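3-alpha-hydroxysteroid dehydrogenase (Pseudomonas sp., PDB 2DKN) catalyses the reversible oxidation of 3-alpha-hydroxysteroids to 3-oxosteroids, with NADH as the bound coenzyme. Local coordinates at residues G113-T118 with F241-M246; Q146-L151 with D197-E202; V85-V90 with E129-G134; A109-S114 with V176-V181. One frame throughout, in Å; residues are numbered along the deposited sequence.

How the contacts relate
Helix 79-102 comes first and opens contact 3 at Val-85 to Val-90. Strand 108-112 opens contact 4, and the loop after it opens contact 1; they share Gly-113 and Ser-114. Contact 3 closes at 129-134, so its loop crosses those of contacts 1 and 4. Contact 2 opens next, at the start of helix 149-166. Residues 176-181 close contact 4, and 197-202 close contact 2, so these two loops also cross. Contact 1 closes last, at 241-246, and its span encloses that of contact 2. Contact 4 joins two sheet strands, contact 3 two helices, contact 2 the start of helix 149-166 and the loop before helix 201-205, and contact 1 the loop by the nicotinamide and the last strand. Contacts 1, 3 and 4 touch the NADH.

Contact 1: residues G113-T118 with F241-M246; sequences GSIAAT and FVDGGM. With NAI (1,4-dihydronicotinamide adenine dinucleotide), chain C.
Beside the nicotinamide end of the coenzyme pocket of this Rossmann fold, Ile-115 and Thr-118 of a 3-10 turn meet Phe-241 and the turn that follows it. Ile-115 has CG1 anti to the backbone N (chi1 -171°), which sends CD1 across to Met-246, 3.6 Å from its CB. The same CD1 lies 3.5 Å from Asp-243 OD2, an atom held by Asp-247 N. Asp-243 OD1 accepts from Gly-245 N, an Asx turn inside the type I' turn 243-246. Thr-118 meets the Phe-241 ring at its edge, in plane, with CG2 3.7 Å from CZ. Its OG1 bonds to Ile-115 O at 2.6 Å, which fixes the methyl's direction. Ser-114 OG accepts from Ala-116 N at 2.9 Å, an ST turn. Ser-114 OG also lies 3.5 Å from NADH C5N, consistent with the active-site serine of short-chain dehydrogenases. With an alanine here, Ala-116 N would probably lose its acceptor and the turn some of its hold. Phe-255 of the second subunit packs on Ala-117 and Phe-241. Ser-114 touches helix 149-166, Thr-118 touches helix 246-250, and Phe-241 lies on strand 239-242, beside strand 177-183 in the sheet.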
# COMPACT_ATOMS: atom_id res chain seq x y z
N GLY A 113 -5.59 -7.08 -6.25
CA GLY A 113 -4.64 -8.19 -6.35
C GLY A 113 -4.80 -9.16 -5.19
O GLY A 113 -5.91 -9.60 -4.86
N SER A 114 -3.66 -9.51 -4.58
CA SER A 114 -3.62 -10.47 -3.48
C SER A 114 -2.21 -10.62 -2.96
O SER A 114 -1.24 -10.54 -3.72
CB SER A 114 -4.10 -11.86 -3.95
OG SER A 114 -4.04 -12.79 -2.87
N ILE A 115 -2.09 -10.85 -1.65
CA ILE A 115 -0.83 -11.19 -1.04
C ILE A 115 -0.31 -12.50 -1.67
O ILE A 115 0.89 -12.75 -1.64
CB ILE A 115 -0.99 -11.30 0.51
CG1 ILE A 115 0.33 -11.45 1.23
CG2 ILE A 115 -1.91 -12.41 0.88
CD1 ILE A 115 0.18 -11.24 2.74
N ALA A 116 -1.20 -13.28 -2.28
CA ALA A 116 -0.79 -14.52 -2.96
C ALA A 116 0.20 -14.21 -4.07
O ALA A 116 1.00 -15.05 -4.45
CB ALA A 116 -1.99 -15.28 -3.52
N ALA A 117 0.17 -12.97 -4.59
CA ALA A 117 1.14 -12.56 -5.60
C ALA A 117 2.59 -12.72 -5.15
O ALA A 117 3.49 -12.78 -5.99
CB ALA A 117 0.89 -11.13 -6.01
N THR A 118 2.82 -12.74 -3.84
CA THR A 118 4.17 -12.73 -3.29
C THR A 118 4.65 -14.14 -2.96
O THR A 118 5.75 -14.32 -2.42
CB THR A 118 4.23 -11.89 -2.00
OG1 THR A 118 3.43 -12.51 -0.99
CG2 THR A 118 3.68 -10.49 -2.26
N PHE A 241 -0.58 -2.91 0.24
CA PHE A 241 -0.98 -4.12 0.98
C PHE A 241 -1.99 -3.72 2.07
O PHE A 241 -1.80 -2.70 2.74
CB PHE A 241 0.23 -4.82 1.58
CG PHE A 241 1.03 -5.62 0.58
CD1 PHE A 241 0.90 -7.01 0.52
CD2 PHE A 241 1.90 -4.99 -0.30
CE1 PHE A 241 1.64 -7.77 -0.40
CE2 PHE A 241 2.65 -5.73 -1.24
CZ PHE A 241 2.51 -7.14 -1.27
N VAL A 242 -3.06 -4.50 2.20
CA VAL A 242 -4.13 -4.26 3.17
C VAL A 242 -4.36 -5.61 3.82
O VAL A 242 -5.30 -6.34 3.49
CB VAL A 242 -5.41 -3.72 2.50
CG1 VAL A 242 -6.51 -3.50 3.54
CG2 VAL A 242 -5.10 -2.43 1.78
N ASP A 243 -3.39 -5.96 4.67
CA ASP A 243 -3.27 -7.33 5.14
C ASP A 243 -2.97 -7.52 6.63
O ASP A 243 -2.56 -8.60 7.07
CB ASP A 243 -2.16 -7.98 4.30
CG ASP A 243 -0.76 -7.45 4.64
OD1 ASP A 243 -0.60 -6.54 5.48
OD2 ASP A 243 0.18 -7.94 4.02
N GLY A 244 -3.18 -6.48 7.43
CA GLY A 244 -2.99 -6.62 8.87
C GLY A 244 -1.58 -6.98 9.29
O GLY A 244 -1.37 -7.47 10.41
N GLY A 245 -0.59 -6.71 8.43
CA GLY A 245 0.81 -6.96 8.75
C GLY A 245 1.40 -8.25 8.19
O GLY A 245 2.58 -8.54 8.40
N MET A 246 0.60 -9.01 7.46
CA MET A 246 1.07 -10.35 7.01
C MET A 246 2.28 -10.28 6.11
O MET A 246 3.26 -11.01 6.30
CB MET A 246 -0.06 -11.15 6.33
CG MET A 246 0.34 -12.64 6.09
SD MET A 246 0.72 -13.42 7.69
CE MET A 246 -0.54 -14.66 7.79
PA NAI C . -16.35 -12.78 -3.47
O1A NAI C . -16.49 -14.12 -4.05
O2A NAI C . -17.20 -12.43 -2.31
O5B NAI C . -16.60 -11.68 -4.60
C5B NAI C . -16.06 -11.82 -5.88
C4B NAI C . -17.13 -11.40 -6.88
O4B NAI C . -16.53 -11.57 -8.15
C3B NAI C . -18.37 -12.29 -6.82
O3B NAI C . -19.56 -11.51 -6.82
C2B NAI C . -18.27 -13.04 -8.14
O2B NAI C . -19.51 -13.43 -8.68
C1B NAI C . -17.49 -12.07 -9.03
N9A NAI C . -16.94 -12.88 -10.12
C8A NAI C . -16.15 -14.01 -10.03
N7A NAI C . -15.96 -14.49 -11.28
C5A NAI C . -16.64 -13.69 -12.17
C6A NAI C . -16.81 -13.72 -13.56
N6A NAI C . -16.39 -14.74 -14.32
N1A NAI C . -17.57 -12.73 -14.15
C2A NAI C . -18.17 -11.74 -13.40
N3A NAI C . -18.01 -11.71 -12.03
C4A NAI C . -17.26 -12.69 -11.43
O3 NAI C . -14.78 -12.65 -3.14
PN NAI C . -13.98 -11.38 -2.57
O1N NAI C . -14.82 -10.18 -2.45
O2N NAI C . -13.27 -11.85 -1.36
O5D NAI C . -12.91 -11.19 -3.75
C5D NAI C . -12.76 -9.95 -4.42
C4D NAI C . -11.33 -9.91 -4.95
O4D NAI C . -10.46 -9.90 -3.83
C3D NAI C . -10.96 -11.13 -5.78
O3D NAI C . -10.15 -10.67 -6.87
C2D NAI C . -10.06 -11.93 -4.85
O2D NAI C . -9.10 -12.66 -5.56
C1D NAI C . -9.40 -10.82 -4.04
N1N NAI C . -8.84 -11.29 -2.74
C2N NAI C . -9.66 -11.83 -1.80
C3N NAI C . -9.14 -12.26 -0.59
C7N NAI C . -10.05 -12.80 0.48
O7N NAI C . -9.42 -13.34 1.59
N7N NAI C . -11.39 -12.75 0.36
C4N NAI C . -7.76 -12.13 -0.33
C5N NAI C . -6.93 -11.53 -1.30
C6N NAI C . -7.49 -11.12 -2.50

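Contact 2: residues Q146-L151 with D197-E202; sequences QGQTHL and DPRYGE
A single tyrosine hydroxyl is bound twice by one histidine: Tyr-200 OH meets both the backbone and the ring of His-150. His-150 N donates to OH at 3.2 Å, with an angle of 159° at the hydrogen. His-150 ND1 lies 2.9 Å from the same OH, which sits at the edge of the imidazole, in its plane. Either atom of this second bond could be the donor. The His-150 chi1 of 86° places the ring on the same side as the N-H, so both bonds can reach one oxygen. Water 1 accepts from Thr-149 N at 3.0 Å and has a weak link to Tyr-200 OH. Thr-149 OG1 bonds to Val-74 O. Arg-199 folds back over its neighbour, with CG 3.4 Å above the Tyr-200 ring plane, over its centre. Asp-197 OD2 accepts from Tyr-200 N at 2.8 Å, an Asx motif. A phenylalanine in place of Tyr-200 would probably leave His-150 N without this acceptor and the imidazole freer to turn. Tyr-200 OH thus takes a first-turn N-H and ties the loop before helix 201-205 to the start of helix 149-166, which carries the Tyr-X-X-X-Lys sequence pattern of short-chain dehydrogenases.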
# COMPACT_ATOMS: atom_id res chain seq x y z
N GLN A 146 0.08 -26.93 -15.23
CA GLN A 146 0.74 -26.70 -13.94
C GLN A 146 0.01 -27.50 -12.86
O GLN A 146 0.63 -28.00 -11.92
CB GLN A 146 0.81 -25.21 -13.61
CG GLN A 146 1.58 -24.86 -12.33
CD GLN A 146 3.09 -24.98 -12.47
OE1 GLN A 146 3.72 -24.28 -13.27
NE2 GLN A 146 3.68 -25.85 -11.66
N GLY A 147 -1.31 -27.65 -13.07
CA GLY A 147 -2.10 -28.58 -12.26
C GLY A 147 -2.78 -28.26 -10.93
O GLY A 147 -3.49 -29.10 -10.37
N GLN A 148 -2.55 -27.06 -10.39
CA GLN A 148 -3.09 -26.76 -9.08
C GLN A 148 -3.65 -25.36 -9.02
O GLN A 148 -2.96 -24.41 -9.38
CB GLN A 148 -2.02 -26.93 -8.01
CG GLN A 148 -1.56 -28.38 -7.86
CD GLN A 148 -0.50 -28.52 -6.81
OE1 GLN A 148 0.64 -28.89 -7.09
NE2 GLN A 148 -0.87 -28.20 -5.57
N THR A 149 -4.88 -25.22 -8.56
CA THR A 149 -5.52 -23.91 -8.58
C THR A 149 -4.76 -22.86 -7.77
O THR A 149 -4.77 -21.68 -8.14
CB THR A 149 -6.97 -23.96 -8.10
OG1 THR A 149 -7.00 -24.57 -6.81
CG2 THR A 149 -7.85 -24.75 -9.07
N HIS A 150 -4.09 -23.26 -6.68
CA HIS A 150 -3.36 -22.27 -5.90
C HIS A 150 -2.21 -21.63 -6.68
O HIS A 150 -1.85 -20.49 -6.40
CB HIS A 150 -2.90 -22.81 -4.53
CG HIS A 150 -1.59 -23.54 -4.55
ND1 HIS A 150 -1.49 -24.90 -4.80
CD2 HIS A 150 -0.32 -23.12 -4.30
CE1 HIS A 150 -0.22 -25.27 -4.73
NE2 HIS A 150 0.51 -24.21 -4.43
N LEU A 151 -1.63 -22.38 -7.61
CA LEU A 151 -0.55 -21.87 -8.44
C LEU A 151 -1.12 -20.95 -9.49
O LEU A 151 -0.51 -19.93 -9.81
CB LEU A 151 0.23 -22.99 -9.11
CG LEU A 151 1.00 -23.82 -8.08
CD1 LEU A 151 1.59 -25.09 -8.70
CD2 LEU A 151 2.06 -22.99 -7.42
N ASP A 197 -12.29 -25.93 2.40
CA ASP A 197 -11.85 -26.83 1.32
C ASP A 197 -10.97 -27.95 1.86
O ASP A 197 -10.02 -27.70 2.58
CB ASP A 197 -11.08 -26.03 0.27
CG ASP A 197 -10.68 -26.87 -0.93
OD1 ASP A 197 -11.58 -27.31 -1.67
OD2 ASP A 197 -9.46 -27.06 -1.15
N PRO A 198 -11.26 -29.21 1.47
CA PRO A 198 -10.42 -30.36 1.83
C PRO A 198 -8.93 -30.15 1.53
O PRO A 198 -8.09 -30.33 2.41
CB PRO A 198 -10.97 -31.49 0.95
CG PRO A 198 -12.40 -31.13 0.75
CD PRO A 198 -12.44 -29.62 0.68
N ARG A 199 -8.62 -29.75 0.30
CA ARG A 199 -7.23 -29.57 -0.13
C ARG A 199 -6.53 -28.36 0.51
O ARG A 199 -5.43 -28.48 1.04
CB ARG A 199 -7.17 -29.50 -1.66
CG ARG A 199 -5.88 -28.92 -2.22
CD ARG A 199 -4.74 -29.92 -2.14
NE ARG A 199 -3.52 -29.41 -2.78
CZ ARG A 199 -2.59 -28.70 -2.15
NH1 ARG A 199 -2.72 -28.39 -0.86
NH2 ARG A 199 -1.51 -28.29 -2.81
N TYR A 200 -7.18 -27.19 0.49
CA TYR A 200 -6.54 -25.93 0.93
C TYR A 200 -6.92 -25.35 2.30
O TYR A 200 -6.37 -24.32 2.71
CB TYR A 200 -6.76 -24.85 -0.14
CG TYR A 200 -6.08 -25.18 -1.44
CD1 TYR A 200 -6.82 -25.52 -2.57
CD2 TYR A 200 -4.69 -25.15 -1.53
CE1 TYR A 200 -6.19 -25.80 -3.77
CE2 TYR A 200 -4.05 -25.45 -2.74
CZ TYR A 200 -4.81 -25.76 -3.85
OH TYR A 200 -4.19 -26.05 -5.04
N GLY A 201 -7.86 -25.98 3.02
CA GLY A 201 -8.31 -25.45 4.31
C GLY A 201 -7.23 -25.28 5.36
O GLY A 201 -7.18 -24.25 6.05
N GLU A 202 -6.39 -26.29 5.53
CA GLU A 202 -5.31 -26.23 6.52
C GLU A 202 -4.37 -25.10 6.16
O GLU A 202 -3.98 -24.30 7.01
CB GLU A 202 -4.54 -27.56 6.58
CG GLU A 202 -3.51 -27.64 7.71
CD GLU A 202 -2.15 -27.03 7.34
OE1 GLU A 202 -1.75 -27.10 6.15
OE2 GLU A 202 -1.47 -26.51 8.26
O HOH W 1 -5.86 -27.74 -7.35

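Contact 3: residues V85-V90 with E129-G134; sequences VNYFGV and EAMLAG. With NAI (1,4-dihydronicotinamide adenine dinucleotide), chain C.
Met-131 makes the main contact of residues 129-134, lying over the ring of Tyr-87. Met-131 CB stands 3.8 Å from the centroid of the Tyr-87 ring and only 3° off its normal, a CH-pi contact over the face. The chain is extended to the sulfur (chi2 -178°), so it runs along the ring from its centre to CG and CB of the tyrosine, where SD lies. SD is 3.5 Å from Tyr-87 CB and oblique to the ring, a Met-aromatic contact. Phe-88 takes part more loosely, with CE2 4.1 Å from Met-131 CG. Tyr-87 turns its CD2 edge to the face of the Phe-88 ring, over its centre.

The Met-131 carbonyl is a polar junction. Its O accepts from water 2 at 3.0 Å, and the same water lies 2.6 Å from Tyr-87 OH. Leu-132 follows and sets CD2 3.8 Å from Tyr-87 OH, while its O bonds to Arg-166 NH1. Gly-134 ends the helix with positive phi in a Schellman motif, and its N bonds to Met-131 O. Its CA sits at the edge of the Phe-88 ring.

The two short helix segments run almost parallel, at 10°, with axes 10.6 Å apart. On the other side of helix 79-102, Val-85 CG2 meets the adenine at N6A, 3.6 Å away. Helix 79-102 lies on the Rossmann sheet, and 126-133 packs on its outer side. Helix 126-133 belongs to a long helical insert between Ser-114 and Tyr-153, a link much shorter in most short-chain dehydrogenases.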
# COMPACT_ATOMS: atom_id res chain seq x y z
N VAL A 85 -10.31 -15.30 -15.44
CA VAL A 85 -11.01 -14.25 -14.69
C VAL A 85 -10.01 -13.32 -14.02
O VAL A 85 -10.09 -12.10 -14.19
CB VAL A 85 -11.97 -14.81 -13.61
CG1 VAL A 85 -12.78 -13.66 -13.01
CG2 VAL A 85 -12.91 -15.78 -14.21
N ASN A 86 -9.07 -13.87 -13.26
CA ASN A 86 -8.22 -13.03 -12.43
C ASN A 86 -7.25 -12.18 -13.22
O ASN A 86 -6.85 -11.10 -12.76
CB ASN A 86 -7.43 -13.86 -11.41
CG ASN A 86 -8.32 -14.47 -10.35
OD1 ASN A 86 -9.53 -14.31 -10.38
ND2 ASN A 86 -7.70 -15.18 -9.38
N TYR A 87 -6.81 -12.70 -14.37
CA TYR A 87 -5.94 -11.90 -15.23
C TYR A 87 -6.71 -11.22 -16.36
O TYR A 87 -6.77 -9.99 -16.43
CB TYR A 87 -4.76 -12.71 -15.80
CG TYR A 87 -3.77 -11.79 -16.46
CD1 TYR A 87 -2.75 -11.17 -15.72
CD2 TYR A 87 -3.87 -11.50 -17.82
CE1 TYR A 87 -1.85 -10.30 -16.33
CE2 TYR A 87 -2.98 -10.63 -18.42
CZ TYR A 87 -1.98 -10.04 -17.68
OH TYR A 87 -1.10 -9.17 -18.32
N PHE A 88 -7.30 -12.02 -17.24
CA PHE A 88 -7.89 -11.49 -18.46
C PHE A 88 -9.21 -10.75 -18.25
O PHE A 88 -9.52 -9.81 -18.98
CB PHE A 88 -7.98 -12.58 -19.55
CG PHE A 88 -6.64 -12.98 -20.07
CD1 PHE A 88 -5.98 -12.18 -21.01
CD2 PHE A 88 -5.99 -14.11 -19.58
CE1 PHE A 88 -4.72 -12.52 -21.45
CE2 PHE A 88 -4.73 -14.46 -20.04
CZ PHE A 88 -4.10 -13.67 -20.97
N GLY A 89 -9.98 -11.14 -17.23
CA GLY A 89 -11.17 -10.34 -16.84
C GLY A 89 -10.83 -8.92 -16.35
O GLY A 89 -11.66 -8.01 -16.37
N VAL A 90 -9.61 -8.76 -15.85
CA VAL A 90 -9.10 -7.47 -15.44
C VAL A 90 -8.51 -6.75 -16.66
O VAL A 90 -8.89 -5.61 -16.99
CB VAL A 90 -8.00 -7.61 -14.36
CG1 VAL A 90 -7.34 -6.24 -14.07
CG2 VAL A 90 -8.58 -8.27 -13.08
N GLU A 129 4.40 -15.65 -17.82
CA GLU A 129 4.90 -15.08 -19.07
C GLU A 129 3.81 -15.00 -20.15
O GLU A 129 3.70 -14.01 -20.88
CB GLU A 129 6.05 -15.95 -19.58
CG GLU A 129 7.25 -15.97 -18.64
CD GLU A 129 8.36 -16.86 -19.20
OE1 GLU A 129 8.32 -17.11 -20.43
OE2 GLU A 129 9.25 -17.31 -18.42
N ALA A 130 2.99 -16.03 -20.23
CA ALA A 130 1.91 -16.06 -21.21
C ALA A 130 0.85 -15.01 -20.90
O ALA A 130 0.30 -14.38 -21.79
CB ALA A 130 1.30 -17.45 -21.27
N MET A 131 0.54 -14.86 -19.62
CA MET A 131 -0.36 -13.79 -19.20
C MET A 131 0.17 -12.43 -19.62
O MET A 131 -0.55 -11.66 -20.24
CB MET A 131 -0.63 -13.85 -17.70
CG MET A 131 -1.68 -14.90 -17.37
SD MET A 131 -2.12 -15.03 -15.64
CE MET A 131 -1.04 -16.36 -15.10
N LEU A 132 1.42 -12.14 -19.29
CA LEU A 132 1.97 -10.81 -19.56
C LEU A 132 2.12 -10.56 -21.07
O LEU A 132 2.04 -9.42 -21.52
CB LEU A 132 3.30 -10.60 -18.84
CG LEU A 132 3.21 -10.44 -17.32
CD1 LEU A 132 4.62 -10.47 -16.74
CD2 LEU A 132 2.50 -9.13 -16.99
N ALA A 133 2.28 -11.63 -21.85
CA ALA A 133 2.27 -11.56 -23.33
C ALA A 133 0.85 -11.39 -23.90
O ALA A 133 0.67 -11.05 -25.07
CB ALA A 133 2.95 -12.80 -23.92
N GLY A 134 -0.16 -11.60 -23.06
CA GLY A 134 -1.55 -11.45 -23.50
C GLY A 134 -2.08 -12.65 -24.27
O GLY A 134 -3.14 -12.56 -24.87
PA NAI C . -16.35 -12.78 -3.47
O1A NAI C . -16.49 -14.12 -4.05
O2A NAI C . -17.20 -12.43 -2.31
O5B NAI C . -16.60 -11.68 -4.60
C5B NAI C . -16.06 -11.82 -5.88
C4B NAI C . -17.13 -11.40 -6.88
O4B NAI C . -16.53 -11.57 -8.15
C3B NAI C . -18.37 -12.29 -6.82
O3B NAI C . -19.56 -11.51 -6.82
C2B NAI C . -18.27 -13.04 -8.14
O2B NAI C . -19.51 -13.43 -8.68
C1B NAI C . -17.49 -12.07 -9.03
N9A NAI C . -16.94 -12.88 -10.12
C8A NAI C . -16.15 -14.01 -10.03
N7A NAI C . -15.96 -14.49 -11.28
C5A NAI C . -16.64 -13.69 -12.17
C6A NAI C . -16.81 -13.72 -13.56
N6A NAI C . -16.39 -14.74 -14.32
N1A NAI C . -17.57 -12.73 -14.15
C2A NAI C . -18.17 -11.74 -13.40
N3A NAI C . -18.01 -11.71 -12.03
C4A NAI C . -17.26 -12.69 -11.43
O3 NAI C . -14.78 -12.65 -3.14
PN NAI C . -13.98 -11.38 -2.57
O1N NAI C . -14.82 -10.18 -2.45
O2N NAI C . -13.27 -11.85 -1.36
O5D NAI C . -12.91 -11.19 -3.75
C5D NAI C . -12.76 -9.95 -4.42
C4D NAI C . -11.33 -9.91 -4.95
O4D NAI C . -10.46 -9.90 -3.83
C3D NAI C . -10.96 -11.13 -5.78
O3D NAI C . -10.15 -10.67 -6.87
C2D NAI C . -10.06 -11.93 -4.85
O2D NAI C . -9.10 -12.66 -5.56
C1D NAI C . -9.40 -10.82 -4.04
N1N NAI C . -8.84 -11.29 -2.74
C2N NAI C . -9.66 -11.83 -1.80
C3N NAI C . -9.14 -12.26 -0.59
C7N NAI C . -10.05 -12.80 0.48
O7N NAI C . -9.42 -13.34 1.59
N7N NAI C . -11.39 -12.75 0.36
C4N NAI C . -7.76 -12.13 -0.33
C5N NAI C . -6.93 -11.53 -1.30
C6N NAI C . -7.49 -11.12 -2.50
O HOH W 2 -1.28 -8.84 -20.88

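Contact 4: residues A109-S114 with V176-V181; sequences AVIVGS and VRLNVV. With NAI (1,4-dihydronicotinamide adenine dinucleotide), chain C.
Ala-109 to Gly-113 and Arg-177 to Val-181 are zipped by five backbone hydrogen bonds, and this ladder is the tight part of the contact. The donors alternate between the strands. Ala-109 N gives to Arg-177 O at 2.8 Å, Asn-179 N to Ala-109 O, Ile-111 N to Asn-179 O, Val-181 N to Ile-111 O, and Gly-113 N to Val-181 O at 2.7 Å. The last donor sits nearly along the C=O axis. A CB on Gly-113 would come about 3.0 Å from Val-180 CG1, so a side chain here would be crowded.

Both faces are covered with aliphatic groups. On one, Leu-178 CD1 lies 3.7 Å from Ala-109 CB and also reaches Ile-111 CG1. Leu-178 CG is anti to the backbone N (chi1 172°), and the turn at chi2 swings CD1 across to the neighbouring strand. Helices 79-102 and 149-166 cover this face. On the other, Val-110 CG1 meets Val-181 CG2 at 3.8 Å, under helix 217-228. These are neighbouring parallel strands of the seven-stranded Rossmann sheet, order 3-2-1-4-5-6-7, crossing at -24°.

The end near Ala-109 is less tightly packed, though still buried. There water 3 donates to Ala-109 O at 2.9 Å and accepts from Asn-179 ND2. That amide is fixed further by Ile-235 O and, through OD1, by Ser-238 N. Arg-177 turns its guanidinium to Ile-235 O and Leu-227 O, not to strand 108-112. Within these two segments the last rung is at Gly-113, and the NADH closes off this end. Val-112 CG1 lies 3.3 Å from O4D of the ribose, and Gly-113 O is 3.2 Å from C6N of the nicotinamide.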
# COMPACT_ATOMS: atom_id res chain seq x y z
N ALA A 109 -7.98 4.14 -11.52
CA ALA A 109 -8.42 2.75 -11.54
C ALA A 109 -7.68 1.97 -10.45
O ALA A 109 -6.56 2.33 -10.07
CB ALA A 109 -8.18 2.13 -12.93
N VAL A 110 -8.32 0.93 -9.93
CA VAL A 110 -7.69 0.05 -8.94
C VAL A 110 -7.94 -1.41 -9.31
O VAL A 110 -9.08 -1.80 -9.64
CB VAL A 110 -8.19 0.32 -7.48
CG1 VAL A 110 -7.49 -0.60 -6.48
CG2 VAL A 110 -7.94 1.78 -7.08
N ILE A 111 -6.86 -2.19 -9.27
CA ILE A 111 -6.97 -3.63 -9.41
C ILE A 111 -6.90 -4.24 -8.02
O ILE A 111 -6.04 -3.86 -7.22
CB ILE A 111 -5.82 -4.17 -10.26
CG1 ILE A 111 -5.91 -3.62 -11.69
CG2 ILE A 111 -5.78 -5.72 -10.27
CD1 ILE A 111 -4.63 -3.92 -12.50
N VAL A 112 -7.80 -5.17 -7.73
CA VAL A 112 -7.69 -5.92 -6.48
C VAL A 112 -6.82 -7.15 -6.73
O VAL A 112 -7.25 -8.11 -7.39
CB VAL A 112 -9.06 -6.32 -5.91
CG1 VAL A 112 -8.87 -7.09 -4.57
CG2 VAL A 112 -9.91 -5.06 -5.67
N GLY A 113 -5.59 -7.08 -6.25
CA GLY A 113 -4.64 -8.19 -6.35
C GLY A 113 -4.80 -9.16 -5.19
O GLY A 113 -5.91 -9.60 -4.86
N SER A 114 -3.66 -9.51 -4.58
CA SER A 114 -3.62 -10.47 -3.48
C SER A 114 -2.21 -10.62 -2.96
O SER A 114 -1.24 -10.54 -3.72
CB SER A 114 -4.10 -11.86 -3.95
OG SER A 114 -4.04 -12.79 -2.87
N VAL A 176 -4.58 9.02 -16.25
CA VAL A 176 -5.37 8.15 -15.37
C VAL A 176 -4.41 7.44 -14.42
O VAL A 176 -3.45 6.82 -14.87
CB VAL A 176 -6.14 7.07 -16.18
CG1 VAL A 176 -6.98 6.18 -15.24
CG2 VAL A 176 -7.04 7.69 -17.24
N ARG A 177 -4.64 7.52 -13.11
CA ARG A 177 -3.79 6.77 -12.19
C ARG A 177 -4.24 5.32 -12.13
O ARG A 177 -5.43 5.01 -12.32
CB ARG A 177 -3.81 7.40 -10.77
CG ARG A 177 -3.23 8.81 -10.74
CD ARG A 177 -3.20 9.40 -9.33
NE ARG A 177 -4.55 9.56 -8.78
CZ ARG A 177 -5.12 8.71 -7.93
NH1 ARG A 177 -4.46 7.62 -7.49
NH2 ARG A 177 -6.35 8.96 -7.50
N LEU A 178 -3.31 4.41 -11.87
CA LEU A 178 -3.65 2.99 -11.76
C LEU A 178 -2.81 2.38 -10.65
O LEU A 178 -1.57 2.43 -10.70
CB LEU A 178 -3.34 2.27 -13.09
CG LEU A 178 -3.48 0.75 -13.03
CD1 LEU A 178 -4.91 0.31 -12.71
CD2 LEU A 178 -2.99 0.13 -14.35
N ASN A 179 -3.49 1.79 -9.67
CA ASN A 179 -2.83 1.22 -8.51
C ASN A 179 -3.40 -0.15 -8.22
O ASN A 179 -4.43 -0.53 -8.76
CB ASN A 179 -3.02 2.15 -7.30
CG ASN A 179 -2.29 3.46 -7.48
OD1 ASN A 179 -1.06 3.51 -7.41
ND2 ASN A 179 -3.02 4.52 -7.74
N VAL A 180 -2.73 -0.91 -7.36
CA VAL A 180 -3.21 -2.23 -6.95
C VAL A 180 -3.38 -2.27 -5.44
O VAL A 180 -2.54 -1.74 -4.72
CB VAL A 180 -2.18 -3.31 -7.32
CG1 VAL A 180 -2.64 -4.72 -6.87
CG2 VAL A 180 -1.86 -3.28 -8.82
N VAL A 181 -4.48 -2.85 -4.98
CA VAL A 181 -4.65 -3.15 -3.56
C VAL A 181 -4.44 -4.65 -3.40
O VAL A 181 -4.98 -5.44 -4.16
CB VAL A 181 -6.04 -2.69 -3.04
CG1 VAL A 181 -6.34 -3.26 -1.70
CG2 VAL A 181 -6.06 -1.15 -2.97
PA NAI C . -16.35 -12.78 -3.47
O1A NAI C . -16.49 -14.12 -4.05
O2A NAI C . -17.20 -12.43 -2.31
O5B NAI C . -16.60 -11.68 -4.60
C5B NAI C . -16.06 -11.82 -5.88
C4B NAI C . -17.13 -11.40 -6.88
O4B NAI C . -16.53 -11.57 -8.15
C3B NAI C . -18.37 -12.29 -6.82
O3B NAI C . -19.56 -11.51 -6.82
C2B NAI C . -18.27 -13.04 -8.14
O2B NAI C . -19.51 -13.43 -8.68
C1B NAI C . -17.49 -12.07 -9.03
N9A NAI C . -16.94 -12.88 -10.12
C8A NAI C . -16.15 -14.01 -10.03
N7A NAI C . -15.96 -14.49 -11.28
C5A NAI C . -16.64 -13.69 -12.17
C6A NAI C . -16.81 -13.72 -13.56
N6A NAI C . -16.39 -14.74 -14.32
N1A NAI C . -17.57 -12.73 -14.15
C2A NAI C . -18.17 -11.74 -13.40
N3A NAI C . -18.01 -11.71 -12.03
C4A NAI C . -17.26 -12.69 -11.43
O3 NAI C . -14.78 -12.65 -3.14
PN NAI C . -13.98 -11.38 -2.57
O1N NAI C . -14.82 -10.18 -2.45
O2N NAI C . -13.27 -11.85 -1.36
O5D NAI C . -12.91 -11.19 -3.75
C5D NAI C . -12.76 -9.95 -4.42
C4D NAI C . -11.33 -9.91 -4.95
O4D NAI C . -10.46 -9.90 -3.83
C3D NAI C . -10.96 -11.13 -5.78
O3D NAI C . -10.15 -10.67 -6.87
C2D NAI C . -10.06 -11.93 -4.85
O2D NAI C . -9.10 -12.66 -5.56
C1D NAI C . -9.40 -10.82 -4.04
N1N NAI C . -8.84 -11.29 -2.74
C2N NAI C . -9.66 -11.83 -1.80
C3N NAI C . -9.14 -12.26 -0.59
C7N NAI C . -10.05 -12.80 0.48
O7N NAI C . -9.42 -13.34 1.59
N7N NAI C . -11.39 -12.75 0.36
C4N NAI C . -7.76 -12.13 -0.33
C5N NAI C . -6.93 -11.53 -1.30
C6N NAI C . -7.49 -11.12 -2.50
O HOH W 3 -5.81 4.34 -8.15